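Local coordinates for protein endoglucanase A (Clostridium cellulolyticum, PDB 1EDG) that hydrolyses internal beta-1,4-glucosidic bonds of cellulose through its family 5 glycoside hydrolase catalytic domain, at residues Cys308-Lys313 / Val320-Tyr325. Numbering follows the deposited sequence.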
loop_
_atom_site.group_PDB
_atom_site.type_symbol
_atom_site.label_atom_id
_atom_site.label_comp_id
_atom_site.label_asym_id
_atom_site.label_seq_id
_atom_site.Cartn_x
_atom_site.Cartn_y
_atom_site.Cartn_z
ATOM N N CYS A 308 2.652 -6.216 -0.988
ATOM C CA CYS A 308 3.230 -7.429 -1.559
ATOM C C CYS A 308 3.494 -8.403 -0.405
ATOM O O CYS A 308 3.371 -8.030 0.768
ATOM C CB CYS A 308 4.517 -7.130 -2.346
ATOM S SG CYS A 308 5.886 -6.479 -1.379
ATOM N N GLY A 309 3.780 -9.659 -0.734
ATOM C CA GLY A 309 4.047 -10.644 0.298
ATOM C C GLY A 309 3.590 -12.027 -0.124
ATOM O O GLY A 309 3.011 -12.196 -1.196
ATOM N N ALA A 310 3.874 -13.018 0.715
ATOM C CA ALA A 310 3.489 -14.399 0.454
ATOM C C ALA A 310 3.047 -15.013 1.776
ATOM O O ALA A 310 3.717 -14.865 2.799
ATOM C CB ALA A 310 4.659 -15.181 -0.134
ATOM N N VAL A 311 1.890 -15.658 1.748
ATOM C CA VAL A 311 1.311 -16.284 2.924
ATOM C C VAL A 311 2.120 -17.505 3.390
ATOM O O VAL A 311 2.697 -18.232 2.584
ATOM C CB VAL A 311 -0.171 -16.666 2.633
ATOM C CG1 VAL A 311 -0.262 -17.846 1.669
ATOM C CG2 VAL A 311 -0.895 -16.950 3.896
ATOM N N ASP A 312 2.168 -17.720 4.699
ATOM C CA ASP A 312 2.899 -18.855 5.265
ATOM C C ASP A 312 2.254 -20.192 4.905
ATOM O O ASP A 312 1.083 -20.432 5.213
ATOM C CB ASP A 312 2.984 -18.708 6.788
ATOM C CG ASP A 312 3.683 -19.884 7.466
ATOM O OD1 ASP A 312 4.469 -20.613 6.820
ATOM O OD2 ASP A 312 3.448 -20.062 8.677
ATOM N N LYS A 313 3.017 -21.048 4.231
ATOM C CA LYS A 313 2.551 -22.379 3.847
ATOM C C LYS A 313 3.617 -23.377 4.285
ATOM O O LYS A 313 3.830 -24.396 3.626
ATOM C CB LYS A 313 2.340 -22.470 2.327
ATOM C CG LYS A 313 1.107 -21.725 1.827
ATOM C CD LYS A 313 1.040 -21.671 0.310
ATOM C CE LYS A 313 -0.225 -20.957 -0.130
ATOM N NZ LYS A 313 -0.236 -20.643 -1.582
ATOM N N VAL A 320 11.717 -17.151 1.266
ATOM C CA VAL A 320 12.907 -16.301 1.352
ATOM C C VAL A 320 13.386 -16.000 -0.076
ATOM O O VAL A 320 13.673 -14.847 -0.422
ATOM C CB VAL A 320 14.056 -16.986 2.140
ATOM C CG1 VAL A 320 15.334 -16.145 2.050
ATOM C CG2 VAL A 320 13.656 -17.161 3.604
ATOM N N GLU A 321 13.431 -17.037 -0.908
ATOM C CA GLU A 321 13.862 -16.896 -2.299
ATOM C C GLU A 321 12.916 -15.997 -3.104
ATOM O O GLU A 321 13.367 -15.085 -3.810
ATOM C CB GLU A 321 14.003 -18.276 -2.946
ATOM C CG GLU A 321 15.167 -19.085 -2.370
ATOM C CD GLU A 321 15.153 -20.543 -2.783
ATOM O OE1 GLU A 321 14.058 -21.098 -3.013
ATOM O OE2 GLU A 321 16.243 -21.147 -2.861
ATOM N N TYR A 322 11.612 -16.224 -2.955
ATOM C CA TYR A 322 10.602 -15.430 -3.652
ATOM C C TYR A 322 10.659 -13.951 -3.264
ATOM O O TYR A 322 10.733 -13.083 -4.138
ATOM C CB TYR A 322 9.196 -16.005 -3.401
ATOM C CG TYR A 322 8.050 -15.109 -3.848
ATOM C CD1 TYR A 322 7.649 -15.059 -5.188
ATOM C CD2 TYR A 322 7.364 -14.315 -2.925
ATOM C CE1 TYR A 322 6.587 -14.235 -5.591
ATOM C CE2 TYR A 322 6.311 -13.495 -3.315
ATOM C CZ TYR A 322 5.926 -13.457 -4.642
ATOM O OH TYR A 322 4.877 -12.640 -5.003
ATOM N N MET A 323 10.643 -13.645 -1.969
ATOM C CA MET A 323 10.680 -12.244 -1.547
ATOM C C MET A 323 11.978 -11.533 -1.939
ATOM O O MET A 323 11.957 -10.355 -2.314
ATOM C CB MET A 323 10.407 -12.093 -0.046
ATOM C CG MET A 323 8.959 -12.404 0.369
ATOM S SD MET A 323 7.687 -11.535 -0.633
ATOM C CE MET A 323 8.043 -9.808 -0.270
ATOM N N SER A 324 13.102 -12.246 -1.856
ATOM C CA SER A 324 14.406 -11.671 -2.230
ATOM C C SER A 324 14.430 -11.289 -3.711
ATOM O O SER A 324 14.841 -10.180 -4.072
ATOM C CB SER A 324 15.553 -12.655 -1.929
ATOM O OG SER A 324 15.730 -12.823 -0.532
ATOM N N TYR A 325 13.978 -12.217 -4.551
ATOM C CA TYR A 325 13.920 -12.018 -5.998
ATOM C C TYR A 325 12.948 -10.879 -6.353
ATOM O O TYR A 325 13.254 -10.021 -7.186
ATOM C CB TYR A 325 13.478 -13.322 -6.663
ATOM C CG TYR A 325 13.422 -13.285 -8.177
ATOM C CD1 TYR A 325 14.558 -13.543 -8.943
ATOM C CD2 TYR A 325 12.218 -13.044 -8.842
ATOM C CE1 TYR A 325 14.498 -13.567 -10.332
ATOM C CE2 TYR A 325 12.145 -13.065 -10.232
ATOM C CZ TYR A 325 13.287 -13.328 -10.971
ATOM O OH TYR A 325 13.204 -13.363 -12.344
HETATM O O HOH W 1 4.009 -10.391 -3.562
#
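From the C-terminal end of barrel strand 303-308 onward, the chain leads into helix 316-332, the next helix of this TIM barrel, and two adjacent residues of that helix pack against it. Met323 makes the snug part. Its chain bends at chi2 (-50°) and chi3 (-63°), bringing its end to the loop. Met323 SD lies 3.9 Å from Gly309 CA, while Met323 CE reaches on to Cys308 SG at 4.1 Å. Ile367 and Met371 of helix 365-374 also touch Met323. Tyr322 holds the other flank: with CG anti to the backbone N (chi1 169°), its ring leans obliquely against Ala310, whose CB sits 4.0 Å from Tyr322 CE2. Phe261 and Trp274 meet this ring edge-to-face.

The looser, wetter side lies at the phenol end, where a water accepts from Gly309 N at 2.9 Å and donates to Tyr322 OH at 2.8 Å; the hydroxyl also bonds to Cys257 O. Ala310 N, by contrast, is buried with no polar partner, 4.3 Å from Met323 SD. Thioether and ring thus meet Gly309 and Ala310 by dispersion; between the two segments the polar link is one water, while Arg319 NH1, earlier on the helix, bonds to Ala310 O.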